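Local coordinates for L-serine ammonia-lyase (Rhizomucor miehei CAU432, PDB 5C3U), which binds pyridoxal-5'-phosphate through a covalent bond to a lysine and belongs to the family of pyridoxal-phosphate-dependent enzymes, at residues V20-L25 with K52-G57; F39-N44 with V160-T165; A174-V179 with G283-L288. All coordinates share one frame; numbering follows the deposited sequence.

Contact 1: V20-L25 with K52-G57. With PLP (pyridoxal-5'-phosphate), chain B.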
ATOM      1  N   VAL A  20      -0.565 -14.462   2.246  1.00 27.32           N
ATOM      2  CA  VAL A  20       0.304 -15.541   1.776  1.00 28.75           C
ATOM      3  C   VAL A  20       1.704 -14.997   1.687  1.00 29.07           C
ATOM      4  O   VAL A  20       1.889 -13.781   1.620  1.00 28.37           O
ATOM      5  CB  VAL A  20      -0.166 -16.140   0.414  1.00 29.57           C
ATOM      6  CG1 VAL A  20      -1.559 -16.731   0.548  1.00 31.00           C
ATOM      7  CG2 VAL A  20      -0.100 -15.122  -0.735  1.00 29.84           C
ATOM      8  N   ALA A  21       2.702 -15.874   1.725  1.00 29.71           N
ATOM      9  CA  ALA A  21       4.062 -15.446   1.422  1.00 29.89           C
ATOM     10  C   ALA A  21       4.161 -15.158  -0.079  1.00 28.76           C
ATOM     11  O   ALA A  21       3.580 -15.866  -0.912  1.00 30.19           O
ATOM     12  CB  ALA A  21       5.081 -16.488   1.867  1.00 30.22           C
ATOM     13  N   THR A  22       4.837 -14.074  -0.424  1.00 27.01           N
ATOM     14  CA  THR A  22       4.851 -13.625  -1.811  1.00 27.99           C
ATOM     15  C   THR A  22       6.266 -13.709  -2.373  1.00 27.41           C
ATOM     16  O   THR A  22       7.226 -13.635  -1.613  1.00 28.93           O
ATOM     17  CB  THR A  22       4.381 -12.166  -1.934  1.00 26.39           C
ATOM     18  OG1 THR A  22       5.170 -11.359  -1.058  1.00 26.34           O
ATOM     19  CG2 THR A  22       2.906 -12.019  -1.585  1.00 27.34           C
ATOM     20  N   PRO A  23       6.393 -13.839  -3.707  1.00 29.87           N
ATOM     21  CA  PRO A  23       7.720 -13.882  -4.336  1.00 31.16           C
ATOM     22  C   PRO A  23       8.539 -12.607  -4.148  1.00 29.01           C
ATOM     23  O   PRO A  23       7.973 -11.492  -4.105  1.00 29.34           O
ATOM     24  CB  PRO A  23       7.398 -14.029  -5.825  1.00 31.08           C
ATOM     25  CG  PRO A  23       6.057 -14.633  -5.884  1.00 32.84           C
ATOM     26  CD  PRO A  23       5.316 -14.124  -4.678  1.00 30.34           C
ATOM     27  N   LEU A  24       9.856 -12.787  -4.056  1.00 30.27           N
ATOM     28  CA  LEU A  24      10.802 -11.681  -4.172  1.00 30.98           C
ATOM     29  C   LEU A  24      11.549 -11.864  -5.495  1.00 32.44           C
ATOM     30  O   LEU A  24      12.453 -12.697  -5.595  1.00 34.72           O
ATOM     31  CB  LEU A  24      11.760 -11.629  -2.979  1.00 32.11           C
ATOM     32  CG  LEU A  24      12.746 -10.452  -2.943  1.00 31.59           C
ATOM     33  CD1 LEU A  24      12.051  -9.128  -2.651  1.00 31.11           C
ATOM     34  CD2 LEU A  24      13.871 -10.684  -1.953  1.00 32.80           C
ATOM     35  N   LEU A  25      11.136 -11.115  -6.514  1.00 30.98           N
ATOM     36  CA  LEU A  25      11.686 -11.275  -7.863  1.00 32.27           C
ATOM     37  C   LEU A  25      12.886 -10.387  -8.144  1.00 33.10           C
ATOM     38  O   LEU A  25      12.917  -9.214  -7.784  1.00 31.74           O
ATOM     39  CB  LEU A  25      10.601 -11.060  -8.923  1.00 33.31           C
ATOM     40  CG  LEU A  25       9.361 -11.970  -8.920  1.00 37.85           C
ATOM     41  CD1 LEU A  25       8.375 -11.495  -9.976  1.00 39.12           C
ATOM     42  CD2 LEU A  25       9.688 -13.449  -9.123  1.00 40.27           C
ATOM     43  N   LYS A  52      -2.716  -4.903   1.230  1.00 20.32           N
ATOM     44  CA  LYS A  52      -3.746  -4.748   2.263  1.00 21.44           C
ATOM     45  C   LYS A  52      -4.107  -6.059   2.912  1.00 23.03           C
ATOM     46  O   LYS A  52      -4.474  -6.091   4.094  1.00 23.45           O
ATOM     47  CB  LYS A  52      -5.023  -4.049   1.750  1.00 21.93           C
ATOM     48  CG  LYS A  52      -4.818  -2.590   1.340  1.00 22.88           C
ATOM     49  CD  LYS A  52      -4.460  -1.788   2.597  1.00 23.21           C
ATOM     50  CE  LYS A  52      -4.655  -0.304   2.381  1.00 24.85           C
ATOM     51  NZ  LYS A  52      -3.948   0.129   1.145  1.00 24.91           N
ATOM     52  N   MET A  53      -4.006  -7.156   2.157  1.00 23.75           N
ATOM     53  CA  MET A  53      -4.267  -8.471   2.732  1.00 24.85           C
ATOM     54  C   MET A  53      -3.461  -8.738   4.025  1.00 25.41           C
ATOM     55  O   MET A  53      -3.966  -9.399   4.944  1.00 24.98           O
ATOM     56  CB  MET A  53      -4.010  -9.542   1.674  1.00 28.86           C
ATOM     57  CG  MET A  53      -4.911 -10.759   1.701  1.00 32.74           C
ATOM     58  SD  MET A  53      -6.684 -10.441   1.846  1.00 41.00           S
ATOM     59  CE  MET A  53      -6.637 -10.951   3.508  1.00 23.80           C
ATOM     60  N   ARG A  54      -2.239  -8.203   4.137  1.00 23.87           N
ATOM     61  CA  ARG A  54      -1.438  -8.408   5.361  1.00 23.46           C
ATOM     62  C   ARG A  54      -2.045  -7.644   6.538  1.00 23.13           C
ATOM     63  O   ARG A  54      -2.435  -8.250   7.553  1.00 24.06           O
ATOM     64  CB  ARG A  54       0.028  -7.971   5.175  1.00 23.58           C
ATOM     65  CG  ARG A  54       0.782  -8.779   4.126  1.00 25.10           C
ATOM     66  CD  ARG A  54       2.228  -8.329   4.030  1.00 25.68           C
ATOM     67  NE  ARG A  54       2.913  -9.044   2.959  1.00 27.84           N
ATOM     68  CZ  ARG A  54       3.586 -10.179   3.118  1.00 26.15           C
ATOM     69  NH1 ARG A  54       4.158 -10.732   2.056  1.00 25.25           N
ATOM     70  NH2 ARG A  54       3.703 -10.753   4.324  1.00 24.58           N
ATOM     71  N   GLY A  55      -2.081  -6.311   6.424  1.00 22.78           N
ATOM     72  CA  GLY A  55      -2.586  -5.462   7.507  1.00 22.91           C
ATOM     73  C   GLY A  55      -4.047  -5.711   7.804  1.00 23.15           C
ATOM     74  O   GLY A  55      -4.440  -5.915   8.971  1.00 23.45           O
ATOM     75  N   ILE A  56      -4.868  -5.681   6.743  1.00 23.77           N
ATOM     76  CA  ILE A  56      -6.322  -5.791   6.899  1.00 25.14           C
ATOM     77  C   ILE A  56      -6.702  -7.201   7.334  1.00 24.65           C
ATOM     78  O   ILE A  56      -7.575  -7.370   8.194  1.00 24.41           O
ATOM     79  CB  ILE A  56      -7.085  -5.324   5.637  1.00 24.95           C
ATOM     80  CG1 ILE A  56      -6.677  -3.888   5.276  1.00 28.59           C
ATOM     81  CG2 ILE A  56      -8.600  -5.484   5.802  1.00 28.81           C
ATOM     82  CD1 ILE A  56      -6.911  -2.876   6.383  1.00 29.04           C
ATOM     83  N   GLY A  57      -6.011  -8.203   6.784  1.00 24.86           N
ATOM     84  CA  GLY A  57      -6.144  -9.605   7.211  1.00 24.64           C
ATOM     85  C   GLY A  57      -5.945  -9.781   8.705  1.00 24.79           C
ATOM     86  O   GLY A  57      -6.732 -10.455   9.359  1.00 25.90           O
TER
HETATM   87  N1  PLP B 401      -0.100   0.862  -2.300  1.00 26.72           N
HETATM   88  C2  PLP B 401      -1.275   0.216  -2.405  1.00 26.55           C
HETATM   89  C2A PLP B 401      -1.719  -0.432  -3.694  1.00 26.39           C
HETATM   90  C3  PLP B 401      -2.156   0.152  -1.236  1.00 26.84           C
HETATM   91  O3  PLP B 401      -3.357  -0.503  -1.310  1.00 28.00           O
HETATM   92  C4  PLP B 401      -1.669   0.786   0.008  1.00 27.32           C
HETATM   93  C4A PLP B 401      -2.497   0.723   1.222  1.00 27.96           C
HETATM   94  C5  PLP B 401      -0.353   1.476   0.009  1.00 28.88           C
HETATM   95  C6  PLP B 401       0.375   1.462  -1.185  1.00 27.81           C
HETATM   96  C5A PLP B 401       0.210   2.164   1.254  1.00 29.08           C
HETATM   97  O4P PLP B 401      -0.869   2.487   2.121  1.00 29.63           O
HETATM   98  P   PLP B 401      -0.798   3.054   3.637  1.00 24.57           P
HETATM   99  O1P PLP B 401      -0.691   1.893   4.563  1.00 26.22           O
HETATM  100  O2P PLP B 401       0.360   4.064   3.739  1.00 25.29           O
HETATM  101  O3P PLP B 401      -2.119   3.739   3.672  1.00 26.21           O

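Contact 2: F39-N44 with V160-T165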
ATOM      1  N   PHE A  39      15.424  -5.926  -6.250  1.00 27.73           N
ATOM      2  CA  PHE A  39      14.491  -7.001  -5.958  1.00 27.70           C
ATOM      3  C   PHE A  39      13.095  -6.415  -5.796  1.00 28.08           C
ATOM      4  O   PHE A  39      12.931  -5.334  -5.228  1.00 27.62           O
ATOM      5  CB  PHE A  39      14.873  -7.718  -4.676  1.00 29.18           C
ATOM      6  CG  PHE A  39      16.156  -8.486  -4.775  1.00 30.33           C
ATOM      7  CD1 PHE A  39      17.361  -7.901  -4.382  1.00 32.63           C
ATOM      8  CD2 PHE A  39      16.156  -9.790  -5.261  1.00 33.14           C
ATOM      9  CE1 PHE A  39      18.547  -8.621  -4.475  1.00 33.82           C
ATOM     10  CE2 PHE A  39      17.335 -10.515  -5.343  1.00 34.25           C
ATOM     11  CZ  PHE A  39      18.529  -9.924  -4.956  1.00 34.74           C
ATOM     12  N   LEU A  40      12.101  -7.144  -6.275  1.00 24.71           N
ATOM     13  CA  LEU A  40      10.726  -6.672  -6.238  1.00 26.73           C
ATOM     14  C   LEU A  40       9.899  -7.606  -5.367  1.00 27.33           C
ATOM     15  O   LEU A  40       9.802  -8.805  -5.656  1.00 27.49           O
ATOM     16  CB  LEU A  40      10.159  -6.626  -7.659  1.00 28.17           C
ATOM     17  CG  LEU A  40      10.973  -5.836  -8.688  1.00 28.75           C
ATOM     18  CD1 LEU A  40      10.357  -6.009 -10.064  1.00 32.00           C
ATOM     19  CD2 LEU A  40      11.084  -4.368  -8.307  1.00 29.24           C
ATOM     20  N   LYS A  41       9.329  -7.060  -4.289  1.00 27.38           N
ATOM     21  CA  LYS A  41       8.473  -7.835  -3.380  1.00 26.55           C
ATOM     22  C   LYS A  41       7.030  -7.767  -3.903  1.00 27.38           C
ATOM     23  O   LYS A  41       6.411  -6.704  -3.890  1.00 25.57           O
ATOM     24  CB  LYS A  41       8.598  -7.282  -1.949  1.00 26.06           C
ATOM     25  CG  LYS A  41       7.829  -8.051  -0.886  1.00 26.64           C
ATOM     26  CD  LYS A  41       8.208  -9.531  -0.864  1.00 26.51           C
ATOM     27  CE  LYS A  41       7.720 -10.169   0.433  1.00 26.24           C
ATOM     28  NZ  LYS A  41       7.916 -11.653   0.410  1.00 25.52           N
ATOM     29  N   MET A  42       6.511  -8.894  -4.401  1.00 26.28           N
ATOM     30  CA  MET A  42       5.297  -8.905  -5.224  1.00 27.74           C
ATOM     31  C   MET A  42       3.970  -9.091  -4.462  1.00 28.78           C
ATOM     32  O   MET A  42       3.360 -10.160  -4.499  1.00 27.69           O
ATOM     33  CB  MET A  42       5.407  -9.980  -6.331  1.00 29.17           C
ATOM     34  CG  MET A  42       6.660  -9.841  -7.196  1.00 30.44           C
ATOM     35  SD  MET A  42       6.688  -8.268  -8.080  1.00 36.14           S
ATOM     36  CE  MET A  42       5.290  -8.520  -9.171  1.00 34.35           C
ATOM     37  N   GLU A  43       3.499  -8.025  -3.827  1.00 26.78           N
ATOM     38  CA  GLU A  43       2.218  -8.061  -3.095  1.00 28.37           C
ATOM     39  C   GLU A  43       0.936  -8.148  -3.951  1.00 27.18           C
ATOM     40  O   GLU A  43      -0.177  -8.350  -3.419  1.00 25.97           O
ATOM     41  CB  GLU A  43       2.183  -6.884  -2.110  1.00 27.26           C
ATOM     42  CG  GLU A  43       3.345  -6.925  -1.123  1.00 28.51           C
ATOM     43  CD  GLU A  43       3.311  -8.178  -0.246  1.00 30.47           C
ATOM     44  OE1 GLU A  43       2.305  -8.377   0.467  1.00 30.22           O
ATOM     45  OE2 GLU A  43       4.293  -8.954  -0.267  1.00 29.75           O
ATOM     46  N   ASN A  44       1.071  -7.998  -5.274  1.00 27.95           N
ATOM     47  CA  ASN A  44      -0.069  -8.172  -6.176  1.00 30.29           C
ATOM     48  C   ASN A  44      -0.561  -9.611  -6.193  1.00 30.11           C
ATOM     49  O   ASN A  44      -1.657  -9.891  -6.671  1.00 33.26           O
ATOM     50  CB  ASN A  44       0.275  -7.705  -7.601  1.00 31.69           C
ATOM     51  CG  ASN A  44       1.535  -8.371  -8.152  1.00 35.46           C
ATOM     52  OD1 ASN A  44       2.528  -8.542  -7.437  1.00 36.73           O
ATOM     53  ND2 ASN A  44       1.504  -8.736  -9.428  1.00 34.76           N
ATOM     54  N   VAL A 160       8.490  -8.015   6.443  1.00 26.12           N
ATOM     55  CA  VAL A 160       9.929  -7.906   6.706  1.00 29.34           C
ATOM     56  C   VAL A 160      10.524  -9.244   7.140  1.00 30.25           C
ATOM     57  O   VAL A 160      11.623  -9.601   6.722  1.00 29.59           O
ATOM     58  CB  VAL A 160      10.248  -6.765   7.686  1.00 28.27           C
ATOM     59  CG1 VAL A 160      11.730  -6.764   8.033  1.00 28.73           C
ATOM     60  CG2 VAL A 160       9.835  -5.438   7.065  1.00 29.92           C
ATOM     61  N   GLN A 161       9.766  -9.990   7.945  1.00 31.20           N
ATOM     62  CA  GLN A 161      10.126 -11.354   8.320  1.00 33.87           C
ATOM     63  C   GLN A 161      10.354 -12.217   7.077  1.00 32.66           C
ATOM     64  O   GLN A 161      11.337 -12.963   7.001  1.00 34.70           O
ATOM     65  CB  GLN A 161       9.051 -11.965   9.228  1.00 34.56           C
ATOM     66  N   GLU A 162       9.471 -12.085   6.088  1.00 32.66           N
ATOM     67  CA  GLU A 162       9.662 -12.740   4.795  1.00 31.34           C
ATOM     68  C   GLU A 162      10.928 -12.259   4.080  1.00 32.65           C
ATOM     69  O   GLU A 162      11.728 -13.076   3.606  1.00 32.01           O
ATOM     70  CB  GLU A 162       8.437 -12.539   3.896  1.00 32.09           C
ATOM     71  CG  GLU A 162       7.285 -13.488   4.181  1.00 33.22           C
ATOM     72  CD  GLU A 162       6.021 -13.160   3.393  1.00 34.18           C
ATOM     73  OE1 GLU A 162       4.911 -13.253   3.987  1.00 31.26           O
ATOM     74  OE2 GLU A 162       6.122 -12.819   2.182  1.00 32.80           O
ATOM     75  N   LEU A 163      11.103 -10.937   4.009  1.00 31.55           N
ATOM     76  CA  LEU A 163      12.244 -10.335   3.320  1.00 33.74           C
ATOM     77  C   LEU A 163      13.583 -10.809   3.879  1.00 35.51           C
ATOM     78  O   LEU A 163      14.515 -11.073   3.109  1.00 35.07           O
ATOM     79  CB  LEU A 163      12.185  -8.812   3.385  1.00 32.03           C
ATOM     80  CG  LEU A 163      11.220  -8.058   2.473  1.00 32.77           C
ATOM     81  CD1 LEU A 163      11.535  -6.565   2.614  1.00 30.43           C
ATOM     82  CD2 LEU A 163      11.358  -8.504   1.024  1.00 31.72           C
ATOM     83  N   LYS A 164      13.658 -10.904   5.209  1.00 35.45           N
ATOM     84  CA  LYS A 164      14.847 -11.360   5.921  1.00 38.53           C
ATOM     85  C   LYS A 164      15.269 -12.751   5.463  1.00 39.43           C
ATOM     86  O   LYS A 164      16.456 -12.992   5.209  1.00 41.44           O
ATOM     87  CB  LYS A 164      14.600 -11.358   7.432  1.00 40.03           C
ATOM     88  CG  LYS A 164      15.793 -11.817   8.256  1.00 43.07           C
ATOM     89  CD  LYS A 164      15.639 -11.460   9.721  1.00 42.78           C
ATOM     90  CE  LYS A 164      17.014 -11.266  10.333  1.00 45.64           C
ATOM     91  NZ  LYS A 164      16.979 -11.002  11.792  1.00 48.26           N
ATOM     92  N   THR A 165      14.298 -13.653   5.361  1.00 37.68           N
ATOM     93  CA  THR A 165      14.552 -15.003   4.880  1.00 38.12           C
ATOM     94  C   THR A 165      14.974 -14.979   3.414  1.00 36.87           C
ATOM     95  O   THR A 165      16.015 -15.535   3.044  1.00 36.37           O
ATOM     96  CB  THR A 165      13.316 -15.900   5.073  1.00 40.13           C
ATOM     97  OG1 THR A 165      13.029 -15.995   6.468  1.00 43.49           O
ATOM     98  CG2 THR A 165      13.572 -17.292   4.538  1.00 41.22           C
TER

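Contact 3: A174-V179 with G283-L288. With PLP (pyridoxal-5'-phosphate), chain B.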
ATOM      1  N   ALA A 174      18.411  -0.373   0.885  1.00 29.14           N
ATOM      2  CA  ALA A 174      17.188   0.411   1.084  1.00 27.59           C
ATOM      3  C   ALA A 174      15.966  -0.434   0.780  1.00 26.76           C
ATOM      4  O   ALA A 174      16.037  -1.419   0.027  1.00 26.68           O
ATOM      5  CB  ALA A 174      17.178   1.639   0.187  1.00 28.70           C
ATOM      6  N   ILE A 175      14.854  -0.031   1.385  1.00 26.13           N
ATOM      7  CA  ILE A 175      13.527  -0.560   1.065  1.00 25.31           C
ATOM      8  C   ILE A 175      12.689   0.627   0.629  1.00 24.34           C
ATOM      9  O   ILE A 175      12.624   1.617   1.338  1.00 25.82           O
ATOM     10  CB  ILE A 175      12.889  -1.270   2.280  1.00 26.33           C
ATOM     11  CG1 ILE A 175      13.737  -2.496   2.647  1.00 27.27           C
ATOM     12  CG2 ILE A 175      11.444  -1.691   1.964  1.00 26.72           C
ATOM     13  CD1 ILE A 175      13.319  -3.181   3.932  1.00 30.22           C
ATOM     14  N   ILE A 176      12.091   0.539  -0.564  1.00 24.58           N
ATOM     15  CA  ILE A 176      11.283   1.620  -1.108  1.00 24.27           C
ATOM     16  C   ILE A 176       9.822   1.281  -0.879  1.00 25.19           C
ATOM     17  O   ILE A 176       9.355   0.226  -1.320  1.00 24.77           O
ATOM     18  CB  ILE A 176      11.527   1.837  -2.618  1.00 25.52           C
ATOM     19  CG1 ILE A 176      13.032   1.984  -2.908  1.00 27.71           C
ATOM     20  CG2 ILE A 176      10.719   3.033  -3.117  1.00 25.23           C
ATOM     21  CD1 ILE A 176      13.355   2.117  -4.384  1.00 29.63           C
ATOM     22  N   CYS A 177       9.120   2.187  -0.192  1.00 23.90           N
ATOM     23  CA  CYS A 177       7.802   1.887   0.373  1.00 24.59           C
ATOM     24  C   CYS A 177       6.828   3.040   0.049  1.00 21.90           C
ATOM     25  O   CYS A 177       7.032   4.171   0.491  1.00 22.21           O
ATOM     26  CB  CYS A 177       7.916   1.671   1.882  1.00 25.25           C
ATOM     27  SG  CYS A 177       6.359   1.355   2.747  1.00 28.69           S
ATOM     28  N   PRO A 178       5.774   2.758  -0.716  1.00 21.03           N
ATOM     29  CA  PRO A 178       4.745   3.793  -0.970  1.00 20.64           C
ATOM     30  C   PRO A 178       4.040   4.178   0.331  1.00 23.72           C
ATOM     31  O   PRO A 178       3.832   3.298   1.183  1.00 23.70           O
ATOM     32  CB  PRO A 178       3.738   3.098  -1.917  1.00 22.90           C
ATOM     33  CG  PRO A 178       4.158   1.686  -1.985  1.00 23.66           C
ATOM     34  CD  PRO A 178       5.425   1.434  -1.263  1.00 20.78           C
ATOM     35  N   VAL A 179       3.713   5.472   0.504  1.00 21.03           N
ATOM     36  CA  VAL A 179       2.996   5.955   1.709  1.00 23.15           C
ATOM     37  C   VAL A 179       1.672   6.647   1.371  1.00 23.84           C
ATOM     38  O   VAL A 179       1.650   7.613   0.594  1.00 25.39           O
ATOM     39  CB  VAL A 179       3.896   6.898   2.586  1.00 23.38           C
ATOM     40  CG1 VAL A 179       3.120   7.405   3.808  1.00 23.89           C
ATOM     41  CG2 VAL A 179       5.137   6.148   3.032  1.00 26.05           C
ATOM     42  N   GLY A 283       3.321   2.144  -8.597  1.00 22.09           N
ATOM     43  CA  GLY A 283       4.095   2.782  -9.643  1.00 22.59           C
ATOM     44  C   GLY A 283       4.981   3.887  -9.053  1.00 25.25           C
ATOM     45  O   GLY A 283       6.095   4.085  -9.515  1.00 22.56           O
ATOM     46  N   ALA A 284       4.482   4.592  -8.040  1.00 24.57           N
ATOM     47  CA  ALA A 284       5.295   5.632  -7.373  1.00 25.70           C
ATOM     48  C   ALA A 284       6.622   5.067  -6.837  1.00 27.21           C
ATOM     49  O   ALA A 284       7.669   5.686  -7.013  1.00 27.60           O
ATOM     50  CB  ALA A 284       4.512   6.328  -6.268  1.00 26.72           C
ATOM     51  N   ALA A 285       6.576   3.905  -6.187  1.00 25.44           N
ATOM     52  CA  ALA A 285       7.799   3.300  -5.654  1.00 25.77           C
ATOM     53  C   ALA A 285       8.723   2.810  -6.766  1.00 24.43           C
ATOM     54  O   ALA A 285       9.925   3.040  -6.716  1.00 24.43           O
ATOM     55  CB  ALA A 285       7.479   2.170  -4.694  1.00 25.16           C
ATOM     56  N   LEU A 286       8.148   2.161  -7.777  1.00 23.44           N
ATOM     57  CA  LEU A 286       8.922   1.687  -8.928  1.00 23.74           C
ATOM     58  C   LEU A 286       9.606   2.823  -9.695  1.00 23.59           C
ATOM     59  O   LEU A 286      10.675   2.628 -10.302  1.00 24.97           O
ATOM     60  CB  LEU A 286       7.992   0.897  -9.878  1.00 23.01           C
ATOM     61  CG  LEU A 286       7.572  -0.501  -9.408  1.00 24.35           C
ATOM     62  CD1 LEU A 286       6.353  -1.047 -10.145  1.00 23.24           C
ATOM     63  CD2 LEU A 286       8.722  -1.485  -9.581  1.00 24.64           C
ATOM     64  N   SER A 287       9.000   4.008  -9.655  1.00 23.76           N
ATOM     65  CA  SER A 287       9.506   5.140 -10.431  1.00 26.23           C
ATOM     66  C   SER A 287      10.898   5.590  -9.984  1.00 26.79           C
ATOM     67  O   SER A 287      11.672   6.098 -10.799  1.00 26.61           O
ATOM     68  CB  SER A 287       8.503   6.313 -10.455  1.00 26.44           C
ATOM     69  OG  SER A 287       8.581   7.110  -9.296  1.00 31.48           O
ATOM     70  N   LEU A 288      11.239   5.346  -8.725  1.00 26.31           N
ATOM     71  CA  LEU A 288      12.585   5.693  -8.258  1.00 28.58           C
ATOM     72  C   LEU A 288      13.641   4.870  -8.987  1.00 28.93           C
ATOM     73  O   LEU A 288      14.746   5.352  -9.240  1.00 29.87           O
ATOM     74  CB  LEU A 288      12.726   5.542  -6.748  1.00 29.54           C
ATOM     75  CG  LEU A 288      11.822   6.425  -5.885  1.00 30.37           C
ATOM     76  CD1 LEU A 288      12.341   6.372  -4.464  1.00 30.95           C
ATOM     77  CD2 LEU A 288      11.790   7.866  -6.376  1.00 34.49           C
TER
HETATM   78  N1  PLP B 401      -0.100   0.862  -2.300  1.00 26.72           N
HETATM   79  C2  PLP B 401      -1.275   0.216  -2.405  1.00 26.55           C
HETATM   80  C2A PLP B 401      -1.719  -0.432  -3.694  1.00 26.39           C
HETATM   81  C3  PLP B 401      -2.156   0.152  -1.236  1.00 26.84           C
HETATM   82  O3  PLP B 401      -3.357  -0.503  -1.310  1.00 28.00           O
HETATM   83  C4  PLP B 401      -1.669   0.786   0.008  1.00 27.32           C
HETATM   84  C4A PLP B 401      -2.497   0.723   1.222  1.00 27.96           C
HETATM   85  C5  PLP B 401      -0.353   1.476   0.009  1.00 28.88           C
HETATM   86  C6  PLP B 401       0.375   1.462  -1.185  1.00 27.81           C
HETATM   87  C5A PLP B 401       0.210   2.164   1.254  1.00 29.08           C
HETATM   88  O4P PLP B 401      -0.869   2.487   2.121  1.00 29.63           O
HETATM   89  P   PLP B 401      -0.798   3.054   3.637  1.00 24.57           P
HETATM   90  O1P PLP B 401      -0.691   1.893   4.563  1.00 26.22           O
HETATM   91  O2P PLP B 401       0.360   4.064   3.739  1.00 25.29           O
HETATM   92  O3P PLP B 401      -2.119   3.739   3.672  1.00 26.21           O

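Contact 1: V20-L25 with K52-G57
Arg54 reaches across to Thr22 and Val20, and it supplies 51 of the 97 Å² buried between 20-25 and 52-57. In the polar part, Thr22 OG1 lies at the edge of the guanidinium, close to its plane, 3.3 Å from Arg54 NH1. The two side chains come from opposite directions; Arg54 sets CG across from its own carbonyl carbon (chi1 -63°) and then runs extended from CG to NE, which carries the guanidinium across the 10.9 Å between Arg54 CA and Thr22 CA. Stronger partners fix both polar ends: Glu43 takes Arg54 NE in a salt bridge and is hydrogen-bonded to Thr22 OG1, while Arg54 NH2 pairs with Glu162 and is also hydrogen-bonded to Thr158. The two carboxylates probably offset the charge of the buried guanidinium.

Looser contacts complete the approach. Arg54 NH1 lies 3.8 Å from Val20 O, which meets the guanidinium obliquely, and 4.1 Å from Thr22 CG2.

The covalent bond involves segment 52-57 alone. Lys52 NZ is joined to C4A of pyridoxal-5'-phosphate, the linkage expected of the internal aldimine of this family, although 1.6 Å is long for a C=N bond. NZ also makes a weak hydrogen bond to O3 of the same group at 2.6 Å, bent to 119° at the hydrogen. Bends at chi2 and chi4 bring the lysine chain round to this point.

Within the fold, Lys52, Met53 and Ile56 pack against helix 79-92, whereas Arg54 touches helix 150-166 at His156. The other segment runs into strand 24-26, which pairs antiparallel with strand 37-42, so the arginine ties helix 52-67 to the approach to that edge strand.

Contact 2: F39-N44 with V160-T165
Lys41 and Glu162 meet at about a right angle, the ammonium of the strand residue arriving at one oxygen of the helix residue's carboxylate. The salt bridge runs from Lys41 NZ to Glu162 OE2, 2.8 Å long, and NZ comes in on the anti side of the oxygen, 16° out of the carboxylate plane. NZ also lies 3.6 Å from Glu162 CB, so the lysine end rests close against the root of the glutamate as well as its tip.

Leu163 supports the same lysine lower down. Its CD2 methyl lies beside the aliphatic chain, 3.8 Å from Lys41 CD, with Lys41 CG and Lys41 CE each 4.0 Å from that methyl, and the two side chains slant across one another. The lysine reaches this position by placing CG opposite its backbone N (chi1 -176°), turning once at chi2 (56°) and then running straight to NZ. Of these adjacent helix residues, Leu163 lies along the hydrocarbon part and Glu162 balances the charge.

Further bonds fix the ends. Lys41 NZ also donates to Thr22 O and Gln166 OE1, and Glu162 OE2 accepts the backbone N of Thr22, which joins the loop ahead of strand 24-26 to strand 37-42 and helix 150-166.

Three acceptors around a buried ammonium equal in number its three N-H groups, an arrangement that should stabilise the positive charge. The carboxylates of Glu43 and Glu162 approach within 4.9 Å, OE2 to OE2; the nearby lysine and Arg54 probably offset the repulsion between them and help keep both acids ionised.

Contact 3: A174-V179 with G283-L288
Ile176 presses its CG2 methyl onto helix 280-290, where it meets Ala285 and Leu288. The methyl lies 3.7 Å from Ala285 CB and equally 3.7 Å from Ala285 O, while Leu288 CD1 approaches Ile176 CG2 to 3.9 Å from the following turn. With chi1 at -52°, Ile176 holds CG2 opposite its backbone N, which turns that methyl to meet both helix residues. Ala285 CB also touches Pro178 at CD, 4.1 Å away, so one small methyl touches two strand residues.

That small side chain suits the short separation of the backbones: the axes of strand 174-178 and helix 283-288 approach to 7.4 Å, and their directions make an angle of 148°, so they run roughly opposite ways. The strand is an inner one of the mixed sheet, flanked in parallel by 306-311 and 202-207, as in the larger alpha/beta domain of fold-type II pyridoxal-phosphate enzymes, and the helix covers one face of it.

Beyond the packing, the end of the strand reaches the bound group. Pro178 CB lies 3.8 Å from C6 of pyridoxal-5'-phosphate, and Val179 C is 3.7 Å from its O2P. The backbone N atoms of Gly180, Gly181 and Gly182, which follow directly, are hydrogen-bonded to the same ligand, consistent with the glycine-rich phosphate loop of this family.

On the helix, Ser287 OG turns back to hydrogen-bond Ala284 O at 2.8 Å, tilted 30° from the carbonyl plane. Leu288 goes on to touch Phe256 and Val258 of strand 253-258, while Leu286, directed away from strand 174-178, packs on Ala266 and Phe270 of helix 260-274.

All three contacts are buried and reach the six-stranded mixed sheet, but at different places. Contacts 1 and 2, with centres 8 Å apart, meet at its 24-26/37-42 side and share one network of charges, since Glu43 and Glu162 of contact 2 form salt bridges with Arg54 of contact 1. Contact 3 lies at an inner strand; its side-chain contacts are all apolar, with no hydrogen bond across it, and 203 Å² is buried against 150 and 97 Å² for contacts 2 and 1. It touches contact 2 through Leu40 with Leu286 and Leu163 with Ile175. Contacts 1 and 3 do not touch, yet both reach pyridoxal-5'-phosphate, one covalently and the other through the end of a strand.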